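Local coordinates for protein superoxide dismutase (Acidilobus saccharovorans, PDB 4FFK) that catalyses the dismutation of superoxide into oxygen and hydrogen peroxide at a protein-bound iron ion, at residues R41-K46 with F180-Y185; T93-N98 with A193-S198; D125-L130 with L155-V160; P173-D178 with D197-L202. All blocks are in the same frame, centred on the assembly; numbering follows the deposited sequence.

In the fold
All four contacts are buried, but their chemistry changes with distance from the iron. Interaction 1 is metal-centred: histidines from the helical hairpin and the C-terminal domain share one ion. Interaction 4 supplies a further ligand, Asp178, at the end of strand 172-178 and otherwise packs that strand on a tryptophan of helix 192-199. Interaction 2, whose centre lies about 3 Å from that of interaction 4, uses the same helix and links it to helix 75-97 through two phenol hydroxyls. Interaction 3 is purely apolar; its centre is about 23 Å from that of interaction 1, and it joins helix 124-136 to another strand of the sheet that interaction 4 also reaches.

Interaction 1: residues R41-K46 with F180-Y185; sequences RYHHDK and FEHAYY. With FE (Fe (III) ion), chain B.
His43 of helix 37-66 and His182 of the 180-185 segment converge on one iron ion. From CB, the His43 side chain runs with CG anti to the backbone N (chi1 -161°), which carries the imidazole off the helix toward His182. CG and CD2 both pass His182 CD2, the closer being His43 CD2 at 3.3 Å, so that the carbon of His182 stands over one face of the His43 ring near its rim. The centroids are 4.4 Å apart and the planes meet at 71°, an offset edge-to-face pair. This is the metal site of the iron/manganese superoxide dismutases, in which the helical hairpin and the C-terminal domain each contribute ligands; His92, Asp178 and water 2 complete the five-coordinate shell. On the side of the ring turned from the metal, His43 ND1 gives its N-H to water 1 at 2.7 Å, in the ring plane, and that water donates to Ala183 O. His43 CE1 rests on Ala183 CB at 3.5 Å. At the tip, His43 NE2 binds the iron at 2.1 Å, as His182 NE2 does. These two nitrogens lie 3.0 Å apart without a hydrogen bond, both being committed to the metal. His182 ND1 is held by Glu181 of the second subunit.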
# COMPACT_ATOMS: atom_id res chain seq x y z
N ARG A 41 -16.72 -22.50 -7.61
CA ARG A 41 -17.98 -21.73 -7.83
C ARG A 41 -17.87 -20.34 -7.18
O ARG A 41 -18.09 -19.31 -7.84
CB ARG A 41 -19.15 -22.47 -7.25
CG ARG A 41 -19.57 -23.63 -8.18
CD ARG A 41 -20.94 -24.21 -7.77
NE ARG A 41 -21.04 -24.56 -6.36
CZ ARG A 41 -20.64 -25.72 -5.83
NH1 ARG A 41 -20.78 -25.94 -4.54
NH2 ARG A 41 -20.07 -26.64 -6.57
N TYR A 42 -17.48 -20.31 -5.92
CA TYR A 42 -17.36 -19.00 -5.26
C TYR A 42 -16.27 -18.19 -5.92
O TYR A 42 -16.45 -17.04 -6.23
CB TYR A 42 -17.10 -19.09 -3.76
CG TYR A 42 -18.34 -19.43 -3.03
CD1 TYR A 42 -19.23 -18.45 -2.65
CD2 TYR A 42 -18.69 -20.79 -2.81
CE1 TYR A 42 -20.39 -18.76 -2.03
CE2 TYR A 42 -19.91 -21.12 -2.20
CZ TYR A 42 -20.73 -20.09 -1.79
OH TYR A 42 -21.92 -20.33 -1.14
N HIS A 43 -15.11 -18.82 -6.10
CA HIS A 43 -13.93 -18.13 -6.51
C HIS A 43 -14.07 -17.61 -7.92
O HIS A 43 -13.80 -16.44 -8.19
CB HIS A 43 -12.74 -19.05 -6.40
CG HIS A 43 -11.44 -18.30 -6.35
ND1 HIS A 43 -10.24 -18.92 -6.11
CD2 HIS A 43 -11.17 -16.99 -6.56
CE1 HIS A 43 -9.26 -18.01 -6.13
NE2 HIS A 43 -9.81 -16.83 -6.37
N HIS A 44 -14.60 -18.46 -8.83
CA HIS A 44 -14.69 -18.03 -10.16
C HIS A 44 -15.92 -17.20 -10.43
O HIS A 44 -15.81 -16.15 -11.05
CB HIS A 44 -14.62 -19.22 -11.16
CG HIS A 44 -14.78 -18.79 -12.57
ND1 HIS A 44 -16.01 -18.45 -13.11
CD2 HIS A 44 -13.88 -18.64 -13.55
CE1 HIS A 44 -15.84 -18.09 -14.36
NE2 HIS A 44 -14.55 -18.18 -14.65
N ASP A 45 -17.07 -17.65 -9.96
CA ASP A 45 -18.32 -17.10 -10.44
C ASP A 45 -18.71 -15.96 -9.56
O ASP A 45 -19.62 -15.21 -9.91
CB ASP A 45 -19.49 -18.11 -10.30
CG ASP A 45 -19.34 -19.34 -11.12
OD1 ASP A 45 -20.05 -20.37 -10.79
OD2 ASP A 45 -18.58 -19.32 -12.08
N LYS A 46 -18.06 -15.82 -8.39
CA LYS A 46 -18.40 -14.69 -7.54
C LYS A 46 -17.23 -13.75 -7.37
O LYS A 46 -17.32 -12.60 -7.77
CB LYS A 46 -18.94 -15.14 -6.21
CG LYS A 46 -20.20 -15.98 -6.42
CD LYS A 46 -20.77 -16.25 -5.11
CE LYS A 46 -22.26 -16.09 -5.23
NZ LYS A 46 -22.85 -17.41 -5.21
N PHE A 180 -5.25 -14.96 -1.64
CA PHE A 180 -6.35 -14.46 -0.91
C PHE A 180 -7.04 -15.62 -0.21
O PHE A 180 -7.13 -16.71 -0.74
CB PHE A 180 -7.39 -13.92 -1.84
CG PHE A 180 -7.15 -12.53 -2.28
CD1 PHE A 180 -8.11 -11.57 -1.94
CD2 PHE A 180 -6.03 -12.20 -3.06
CE1 PHE A 180 -7.97 -10.20 -2.41
CE2 PHE A 180 -5.86 -10.85 -3.49
CZ PHE A 180 -6.86 -9.89 -3.14
N GLU A 181 -7.56 -15.35 0.97
CA GLU A 181 -8.13 -16.44 1.74
C GLU A 181 -9.22 -17.16 0.99
O GLU A 181 -9.45 -18.35 1.17
CB GLU A 181 -8.66 -15.88 3.01
CG GLU A 181 -7.47 -15.56 3.95
CD GLU A 181 -7.83 -14.72 5.11
OE1 GLU A 181 -8.85 -14.00 5.08
OE2 GLU A 181 -7.10 -14.77 6.11
N HIS A 182 -9.96 -16.43 0.16
CA HIS A 182 -11.06 -17.11 -0.53
C HIS A 182 -10.60 -18.21 -1.50
O HIS A 182 -11.41 -19.08 -1.82
CB HIS A 182 -11.97 -16.14 -1.26
CG HIS A 182 -11.30 -15.45 -2.36
ND1 HIS A 182 -11.09 -14.09 -2.34
CD2 HIS A 182 -10.71 -15.92 -3.50
CE1 HIS A 182 -10.45 -13.73 -3.43
NE2 HIS A 182 -10.23 -14.82 -4.17
N ALA A 183 -9.33 -18.20 -1.89
CA ALA A 183 -8.81 -19.19 -2.81
C ALA A 183 -8.78 -20.53 -2.08
O ALA A 183 -8.81 -21.57 -2.73
CB ALA A 183 -7.42 -18.80 -3.32
N TYR A 184 -8.72 -20.50 -0.75
CA TYR A 184 -8.43 -21.77 -0.02
C TYR A 184 -9.25 -21.98 1.19
O TYR A 184 -9.24 -23.07 1.76
CB TYR A 184 -6.96 -21.86 0.32
CG TYR A 184 -6.39 -20.73 1.10
CD1 TYR A 184 -6.54 -20.67 2.45
CD2 TYR A 184 -5.64 -19.71 0.48
CE1 TYR A 184 -5.97 -19.65 3.23
CE2 TYR A 184 -5.13 -18.66 1.25
CZ TYR A 184 -5.26 -18.66 2.60
OH TYR A 184 -4.74 -17.71 3.40
N TYR A 185 -9.96 -20.95 1.65
CA TYR A 185 -10.54 -21.05 2.96
C TYR A 185 -11.59 -22.15 3.06
O TYR A 185 -11.78 -22.70 4.15
CB TYR A 185 -11.19 -19.72 3.44
CG TYR A 185 -10.90 -19.47 4.85
CD1 TYR A 185 -9.64 -19.03 5.24
CD2 TYR A 185 -11.82 -19.72 5.85
CE1 TYR A 185 -9.33 -18.83 6.57
CE2 TYR A 185 -11.51 -19.52 7.19
CZ TYR A 185 -10.27 -19.10 7.54
OH TYR A 185 -9.98 -18.89 8.85
FE FE B . -8.94 -14.99 -5.83
O HOH W 1 -9.14 -21.27 -5.54
O HOH W 2 -7.89 -13.32 -5.27

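Interaction 2: residues T93-N98 with A193-S198; sequences TLYWLN and AKYVDS
Tyr95 and Tyr195 bridge two helical segments whose backbones stay well apart, the nearest CA pair, Tyr95 and Val196, being 12.6 Å distant. Both side chains extend from their helices with chi1 near trans (-180° for Tyr95 and 158° for Tyr195) and approach from opposite directions. They touch through their hydroxyls alone, Tyr95 OH lying 2.7 Å from Tyr195 OH in a hydrogen bond. Tyr95 OH sits at the edge of the Tyr195 ring and in its plane, so neither ring stacks on the other, which fits the small buried surface of 69 Å². Tyr195 OH also bonds to Asp178 O, tying the pair to the backbone of an iron ligand; the Tyr95 side chain itself is about 6 Å from the metal. Tyr95 CD1 is held 3.5 Å above one face of the Trp96 ring, toward its rim. A phenylalanine in place of Tyr95 would probably leave Tyr195 OH with Asp178 O but without its phenol partner, and remove the polar link between the helices. The link joins helix 75-97 of the alpha-hairpin region to helix 192-199 of the C-terminal domain. Alongside it runs strand 172-178, touched by Leu94 and hydrogen-bonded to Asn98 at Ala176 N and Leu174 O, while Val196 leans on helix 124-136.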
# COMPACT_ATOMS: atom_id res chain seq x y z
N THR A 93 -7.76 -14.78 -14.17
CA THR A 93 -7.71 -15.40 -15.48
C THR A 93 -6.47 -16.28 -15.66
O THR A 93 -6.58 -17.42 -16.12
CB THR A 93 -7.78 -14.37 -16.54
OG1 THR A 93 -9.01 -13.66 -16.38
CG2 THR A 93 -7.72 -15.05 -17.91
N LEU A 94 -5.31 -15.74 -15.30
CA LEU A 94 -4.05 -16.50 -15.29
C LEU A 94 -4.15 -17.69 -14.36
O LEU A 94 -3.86 -18.85 -14.75
CB LEU A 94 -2.92 -15.58 -14.82
CG LEU A 94 -1.52 -16.17 -14.77
CD1 LEU A 94 -1.16 -16.74 -16.14
CD2 LEU A 94 -0.54 -15.06 -14.37
N TYR A 95 -4.53 -17.41 -13.13
CA TYR A 95 -4.66 -18.46 -12.14
C TYR A 95 -5.44 -19.69 -12.67
O TYR A 95 -4.95 -20.79 -12.53
CB TYR A 95 -5.41 -17.88 -10.98
CG TYR A 95 -5.66 -18.78 -9.83
CD1 TYR A 95 -6.96 -19.01 -9.39
CD2 TYR A 95 -4.59 -19.30 -9.07
CE1 TYR A 95 -7.21 -19.77 -8.31
CE2 TYR A 95 -4.84 -20.03 -7.94
CZ TYR A 95 -6.15 -20.30 -7.61
OH TYR A 95 -6.42 -21.03 -6.51
N TRP A 96 -6.62 -19.48 -13.23
CA TRP A 96 -7.39 -20.66 -13.74
C TRP A 96 -6.66 -21.38 -14.83
O TRP A 96 -6.72 -22.62 -14.88
CB TRP A 96 -8.74 -20.24 -14.29
CG TRP A 96 -9.50 -19.32 -13.43
CD1 TRP A 96 -10.00 -18.11 -13.79
CD2 TRP A 96 -9.89 -19.54 -12.09
NE1 TRP A 96 -10.72 -17.58 -12.78
CE2 TRP A 96 -10.65 -18.41 -11.69
CE3 TRP A 96 -9.67 -20.56 -11.16
CZ2 TRP A 96 -11.18 -18.27 -10.42
CZ3 TRP A 96 -10.22 -20.43 -9.89
CH2 TRP A 96 -10.95 -19.29 -9.54
N LEU A 97 -6.04 -20.62 -15.72
CA LEU A 97 -5.34 -21.17 -16.90
C LEU A 97 -4.13 -21.98 -16.48
O LEU A 97 -3.72 -22.98 -17.14
CB LEU A 97 -4.94 -20.06 -17.86
CG LEU A 97 -6.11 -19.39 -18.61
CD1 LEU A 97 -5.57 -18.14 -19.32
CD2 LEU A 97 -6.79 -20.40 -19.65
N ASN A 98 -3.56 -21.60 -15.35
CA ASN A 98 -2.38 -22.23 -14.85
C ASN A 98 -2.65 -23.59 -14.18
O ASN A 98 -1.73 -24.21 -13.73
CB ASN A 98 -1.77 -21.36 -13.75
CG ASN A 98 -1.07 -20.12 -14.27
OD1 ASN A 98 -0.92 -19.14 -13.52
ND2 ASN A 98 -0.57 -20.15 -15.52
N ALA A 193 -0.61 -22.71 3.76
CA ALA A 193 0.60 -23.45 3.40
C ALA A 193 0.22 -24.79 2.74
O ALA A 193 0.85 -25.23 1.75
CB ALA A 193 1.48 -23.64 4.58
N LYS A 194 -0.81 -25.46 3.29
CA LYS A 194 -1.16 -26.77 2.85
C LYS A 194 -1.85 -26.60 1.51
O LYS A 194 -1.65 -27.36 0.59
CB LYS A 194 -2.11 -27.43 3.86
CG LYS A 194 -2.66 -28.74 3.33
CD LYS A 194 -3.56 -29.35 4.39
CE LYS A 194 -4.38 -30.46 3.76
NZ LYS A 194 -5.09 -31.30 4.84
N TYR A 195 -2.60 -25.51 1.35
CA TYR A 195 -3.08 -25.17 0.01
C TYR A 195 -2.00 -24.95 -1.05
O TYR A 195 -2.05 -25.54 -2.15
CB TYR A 195 -4.01 -23.97 0.14
CG TYR A 195 -4.19 -23.17 -1.10
CD1 TYR A 195 -4.98 -23.62 -2.16
CD2 TYR A 195 -3.57 -21.91 -1.20
CE1 TYR A 195 -5.17 -22.85 -3.27
CE2 TYR A 195 -3.73 -21.16 -2.35
CZ TYR A 195 -4.51 -21.59 -3.35
OH TYR A 195 -4.66 -20.79 -4.45
N VAL A 196 -1.03 -24.10 -0.75
CA VAL A 196 0.00 -23.81 -1.73
C VAL A 196 0.76 -25.12 -2.08
O VAL A 196 1.03 -25.42 -3.24
CB VAL A 196 0.95 -22.78 -1.13
CG1 VAL A 196 2.15 -22.64 -2.04
CG2 VAL A 196 0.14 -21.42 -1.00
N ASP A 197 1.05 -25.89 -1.05
CA ASP A 197 1.76 -27.19 -1.22
C ASP A 197 1.02 -28.09 -2.18
O ASP A 197 1.64 -28.67 -3.08
CB ASP A 197 1.91 -27.88 0.14
CG ASP A 197 2.98 -27.27 0.98
OD1 ASP A 197 3.75 -26.41 0.49
OD2 ASP A 197 3.10 -27.67 2.16
N SER A 198 -0.31 -28.18 -2.05
CA SER A 198 -1.09 -29.05 -2.93
C SER A 198 -1.32 -28.44 -4.30
O SER A 198 -1.45 -29.14 -5.30
CB SER A 198 -2.47 -29.40 -2.33
OG SER A 198 -2.42 -29.55 -0.94

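Interaction 3: residues D125-L130 with L155-V160; sequences DKFKKL and LRILQV
The shortest polar bond here, from Lys129 N to Asp125 O at 2.9 Å, belongs with that from Leu130 N to Lys126 O to the helical turn that presents Phe127 and Leu130 to Ile157. These two residues are three positions apart and therefore project from neighbouring positions on the helix surface. Ile157 answers from strand 155-161 with one branch. Its CG1 lies anti to the carbonyl carbon (chi1 -68°), and the nearly straight continuation to CD1 (chi2 179°) drives that methyl in between the two helix residues. CD1 meets Leu130 at two atoms, CG and CD2, each 3.8 Å away. On the Phe127 side the same CD1 lies 3.9 Å from Phe127 CD1 and 4.0 Å from CE1, approaching the ring obliquely, while Ile157 CG1 is 4.1 Å from Phe127 CE1. Ile157 thus accounts for 82 of the 142 Å² buried between the segments.

The contact packs helix 124-136 against the antiparallel sheet of the C-terminal domain, at a strand that is outermost within this chain. Phe121 and Phe131 adjoin both Phe127 and Ile157, extending the apolar cluster to helix 111-121. Arg156, just before Ile157 in the strand, forms a salt bridge with Asp154 and also hydrogen-bonds to Lys17 and Tyr19 of the third subunit. No hydrogen bond or salt bridge crosses between the two segments, so what holds helix and strand together here is probably van der Waals packing and the burial of apolar surface, with one methyl group making nearly all the close approaches.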
# COMPACT_ATOMS: atom_id res chain seq x y z
N ASP A 125 13.22 -27.96 -7.41
CA ASP A 125 12.96 -28.01 -5.97
C ASP A 125 13.31 -26.71 -5.23
O ASP A 125 12.59 -26.29 -4.34
CB ASP A 125 13.64 -29.25 -5.32
CG ASP A 125 12.94 -30.56 -5.69
OD1 ASP A 125 11.72 -30.55 -5.99
OD2 ASP A 125 13.61 -31.62 -5.71
N LYS A 126 14.42 -26.08 -5.63
CA LYS A 126 14.79 -24.80 -5.05
C LYS A 126 13.76 -23.72 -5.46
O LYS A 126 13.37 -22.94 -4.63
CB LYS A 126 16.20 -24.38 -5.43
CG LYS A 126 17.31 -25.14 -4.72
CD LYS A 126 18.61 -24.94 -5.49
CE LYS A 126 19.76 -25.63 -4.80
NZ LYS A 126 20.57 -24.63 -4.07
N PHE A 127 13.33 -23.75 -6.71
CA PHE A 127 12.29 -22.83 -7.17
C PHE A 127 11.01 -23.09 -6.40
O PHE A 127 10.44 -22.19 -5.78
CB PHE A 127 12.02 -23.00 -8.62
CG PHE A 127 10.69 -22.43 -9.04
CD1 PHE A 127 10.49 -21.03 -9.09
CD2 PHE A 127 9.61 -23.27 -9.32
CE1 PHE A 127 9.23 -20.52 -9.49
CE2 PHE A 127 8.38 -22.78 -9.72
CZ PHE A 127 8.18 -21.37 -9.78
N LYS A 128 10.57 -24.34 -6.43
CA LYS A 128 9.36 -24.72 -5.70
C LYS A 128 9.35 -24.25 -4.24
O LYS A 128 8.32 -23.74 -3.70
CB LYS A 128 9.12 -26.23 -5.82
CG LYS A 128 7.97 -26.67 -4.97
CD LYS A 128 7.69 -28.15 -5.15
CE LYS A 128 6.62 -28.62 -4.15
NZ LYS A 128 5.97 -29.85 -4.69
N LYS A 129 10.46 -24.45 -3.56
CA LYS A 129 10.60 -23.98 -2.21
C LYS A 129 10.51 -22.48 -2.09
O LYS A 129 9.87 -21.96 -1.19
CB LYS A 129 11.93 -24.41 -1.68
CG LYS A 129 12.36 -23.77 -0.37
CD LYS A 129 11.56 -24.26 0.75
CE LYS A 129 12.05 -23.60 2.04
NZ LYS A 129 10.87 -23.34 2.93
N LEU A 130 11.18 -21.77 -2.97
CA LEU A 130 11.19 -20.32 -2.81
C LEU A 130 9.83 -19.81 -3.25
O LEU A 130 9.29 -18.94 -2.62
CB LEU A 130 12.25 -19.70 -3.69
CG LEU A 130 12.46 -18.18 -3.70
CD1 LEU A 130 12.79 -17.65 -2.31
CD2 LEU A 130 13.58 -17.83 -4.73
N LEU A 155 13.79 -15.21 -15.18
CA LEU A 155 12.57 -15.43 -14.41
C LEU A 155 12.73 -14.69 -13.14
O LEU A 155 13.80 -14.60 -12.63
CB LEU A 155 12.31 -16.93 -14.17
CG LEU A 155 11.98 -17.70 -15.45
CD1 LEU A 155 11.83 -19.15 -15.11
CD2 LEU A 155 10.67 -17.25 -16.12
N ARG A 156 11.62 -14.15 -12.60
CA ARG A 156 11.65 -13.50 -11.30
C ARG A 156 10.41 -13.97 -10.56
O ARG A 156 9.37 -14.15 -11.18
CB ARG A 156 11.51 -11.95 -11.41
CG ARG A 156 12.65 -11.25 -12.11
CD ARG A 156 13.94 -11.25 -11.30
NE ARG A 156 14.95 -10.48 -12.06
CZ ARG A 156 16.13 -10.95 -12.45
NH1 ARG A 156 16.57 -12.15 -12.07
NH2 ARG A 156 16.92 -10.16 -13.15
N ILE A 157 10.58 -14.21 -9.29
CA ILE A 157 9.41 -14.47 -8.43
C ILE A 157 8.92 -13.14 -7.89
O ILE A 157 9.66 -12.35 -7.36
CB ILE A 157 9.77 -15.41 -7.32
CG1 ILE A 157 10.06 -16.79 -7.94
CG2 ILE A 157 8.58 -15.51 -6.26
CD1 ILE A 157 10.48 -17.84 -6.87
N LEU A 158 7.64 -12.90 -8.04
CA LEU A 158 7.04 -11.69 -7.47
C LEU A 158 6.05 -12.04 -6.38
O LEU A 158 5.39 -13.07 -6.44
CB LEU A 158 6.24 -10.98 -8.55
CG LEU A 158 7.06 -10.86 -9.86
CD1 LEU A 158 6.14 -10.14 -10.81
CD2 LEU A 158 8.35 -10.18 -9.69
N GLN A 159 5.86 -11.11 -5.45
CA GLN A 159 4.61 -11.13 -4.72
C GLN A 159 3.72 -10.04 -5.20
O GLN A 159 4.17 -8.98 -5.66
CB GLN A 159 4.85 -10.85 -3.26
CG GLN A 159 5.61 -11.99 -2.56
CD GLN A 159 5.68 -11.73 -1.10
OE1 GLN A 159 5.84 -10.62 -0.69
NE2 GLN A 159 5.55 -12.79 -0.28
N VAL A 160 2.45 -10.23 -4.94
CA VAL A 160 1.50 -9.17 -5.19
C VAL A 160 0.70 -9.09 -3.92
O VAL A 160 0.39 -10.11 -3.31
CB VAL A 160 0.50 -9.54 -6.34
CG1 VAL A 160 -0.38 -8.29 -6.56
CG2 VAL A 160 1.26 -9.89 -7.61

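Interaction 4: residues P173-D178 with D197-L202; sequences PLLAVD and DSWWDL. With FE (Fe (III) ion), chain B.
Trp199 takes the side chains of Leu175 and Val177 against its six-membered ring. Val177 CB stands 3.5 Å from the centroid of that ring and 11° off its normal, a CH-pi contact over the face, and Val177 CG2 comes within 3.7 Å of Trp199 CD2. The Leu175 side chain runs head-on against that of Trp199, its CD1 meeting the ring obliquely at 3.5 Å from Trp199 CZ2. The polar edge of the indole is served by water 3, which lies in the ring plane, accepts from Trp199 NE1 at 2.8 Å and donates to Ala176 O at 2.9 Å. With an alanine at Trp199, Leu175 and Val177 would probably border a gap and water 3 would lose its N-H donor.

In the next shell, a chi1 of 165° swings the indole away from its own backbone N and out to the strand, and Trp199 CZ3 lies 4.0 Å above the centre of the Trp200 ring, which in turn forms a cation-pi pair with Lys128. On the strand side, a classic beta bulge sets two consecutive residues, Leu174 and Leu175, against the single Leu146 of strand 142-148. Two residues beyond Leu175, Val177 presents its side chain to the same indole. Directly after it, Asp178 OD2 binds the iron at 1.9 Å, so the packed strand leads straight to a metal ligand, whose OD1 is also hydrogen-bonded to Phe180 N. Strand 172-178 thus lies against strand 142-148 beside it, helix 192-199 at Trp199, helix 205-216 at Leu175, and helix 75-97, whose Leu94 and Tyr95 touch Ala176 and Asp178.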
# COMPACT_ATOMS: atom_id res chain seq x y z
N PRO A 173 3.78 -12.09 -16.12
CA PRO A 173 3.48 -13.18 -15.19
C PRO A 173 3.28 -14.43 -16.04
O PRO A 173 2.61 -14.36 -17.05
CB PRO A 173 2.14 -12.77 -14.58
CG PRO A 173 1.51 -11.82 -15.68
CD PRO A 173 2.76 -11.03 -16.16
N LEU A 174 3.84 -15.53 -15.59
CA LEU A 174 3.67 -16.79 -16.29
C LEU A 174 2.76 -17.71 -15.51
O LEU A 174 1.96 -18.47 -16.11
CB LEU A 174 5.01 -17.49 -16.46
CG LEU A 174 6.06 -16.59 -17.11
CD1 LEU A 174 7.42 -17.25 -17.20
CD2 LEU A 174 5.56 -16.15 -18.44
N LEU A 175 2.91 -17.67 -14.19
CA LEU A 175 2.26 -18.63 -13.33
C LEU A 175 1.93 -17.86 -12.08
O LEU A 175 2.73 -17.07 -11.63
CB LEU A 175 3.26 -19.74 -12.99
CG LEU A 175 2.88 -20.67 -11.85
CD1 LEU A 175 1.60 -21.49 -12.21
CD2 LEU A 175 4.09 -21.55 -11.59
N ALA A 176 0.76 -18.07 -11.53
CA ALA A 176 0.35 -17.28 -10.39
C ALA A 176 -0.43 -18.17 -9.49
O ALA A 176 -1.23 -18.99 -9.95
CB ALA A 176 -0.49 -16.08 -10.87
N VAL A 177 -0.22 -18.01 -8.20
CA VAL A 177 -1.08 -18.70 -7.24
C VAL A 177 -1.73 -17.60 -6.38
O VAL A 177 -1.06 -16.72 -5.88
CB VAL A 177 -0.30 -19.70 -6.36
CG1 VAL A 177 0.92 -19.07 -5.69
CG2 VAL A 177 -1.22 -20.35 -5.35
N ASP A 178 -3.03 -17.67 -6.29
CA ASP A 178 -3.81 -16.79 -5.42
C ASP A 178 -3.73 -17.24 -4.00
O ASP A 178 -4.01 -18.42 -3.65
CB ASP A 178 -5.24 -16.94 -5.89
CG ASP A 178 -6.18 -15.96 -5.32
OD1 ASP A 178 -5.80 -15.07 -4.58
OD2 ASP A 178 -7.34 -16.06 -5.71
N ASP A 197 1.05 -25.89 -1.05
CA ASP A 197 1.76 -27.19 -1.22
C ASP A 197 1.02 -28.09 -2.18
O ASP A 197 1.64 -28.67 -3.08
CB ASP A 197 1.91 -27.88 0.14
CG ASP A 197 2.98 -27.27 0.98
OD1 ASP A 197 3.75 -26.41 0.49
OD2 ASP A 197 3.10 -27.67 2.16
N SER A 198 -0.31 -28.18 -2.05
CA SER A 198 -1.09 -29.05 -2.93
C SER A 198 -1.32 -28.44 -4.30
O SER A 198 -1.45 -29.14 -5.30
CB SER A 198 -2.47 -29.40 -2.33
OG SER A 198 -2.42 -29.55 -0.94
N TRP A 199 -1.36 -27.11 -4.34
CA TRP A 199 -1.61 -26.43 -5.59
C TRP A 199 -0.59 -26.82 -6.65
O TRP A 199 -0.92 -26.91 -7.82
CB TRP A 199 -1.65 -24.91 -5.32
CG TRP A 199 -1.55 -24.07 -6.56
CD1 TRP A 199 -2.58 -23.66 -7.39
CD2 TRP A 199 -0.37 -23.48 -7.08
NE1 TRP A 199 -2.06 -22.90 -8.41
CE2 TRP A 199 -0.72 -22.76 -8.23
CE3 TRP A 199 0.98 -23.52 -6.69
CZ2 TRP A 199 0.24 -22.05 -9.03
CZ3 TRP A 199 1.92 -22.85 -7.48
CH2 TRP A 199 1.53 -22.10 -8.64
N TRP A 200 0.63 -27.14 -6.22
CA TRP A 200 1.65 -27.67 -7.13
C TRP A 200 1.17 -28.78 -8.03
O TRP A 200 1.58 -28.85 -9.20
CB TRP A 200 2.91 -28.11 -6.38
CG TRP A 200 3.64 -26.92 -5.78
CD1 TRP A 200 3.51 -26.46 -4.54
CD2 TRP A 200 4.49 -26.01 -6.47
NE1 TRP A 200 4.28 -25.34 -4.36
CE2 TRP A 200 4.87 -25.02 -5.54
CE3 TRP A 200 4.92 -25.89 -7.79
CZ2 TRP A 200 5.70 -23.96 -5.88
CZ3 TRP A 200 5.78 -24.85 -8.12
CH2 TRP A 200 6.15 -23.91 -7.18
N ASP A 201 0.27 -29.60 -7.51
CA ASP A 201 -0.24 -30.77 -8.27
C ASP A 201 -1.27 -30.42 -9.32
O ASP A 201 -1.72 -31.30 -10.07
CB ASP A 201 -0.83 -31.80 -7.31
CG ASP A 201 0.21 -32.32 -6.35
OD1 ASP A 201 1.38 -32.35 -6.75
OD2 ASP A 201 -0.12 -32.65 -5.20
N LEU A 202 -1.68 -29.15 -9.34
CA LEU A 202 -2.65 -28.71 -10.32
C LEU A 202 -2.02 -27.94 -11.45
O LEU A 202 -2.68 -27.63 -12.44
CB LEU A 202 -3.67 -27.81 -9.63
CG LEU A 202 -4.60 -28.49 -8.63
CD1 LEU A 202 -5.63 -27.52 -8.22
CD2 LEU A 202 -5.27 -29.69 -9.35
FE FE B . -8.94 -14.99 -5.83
O HOH W 3 -2.71 -21.35 -10.64
O HOH W 2 -7.89 -13.32 -5.27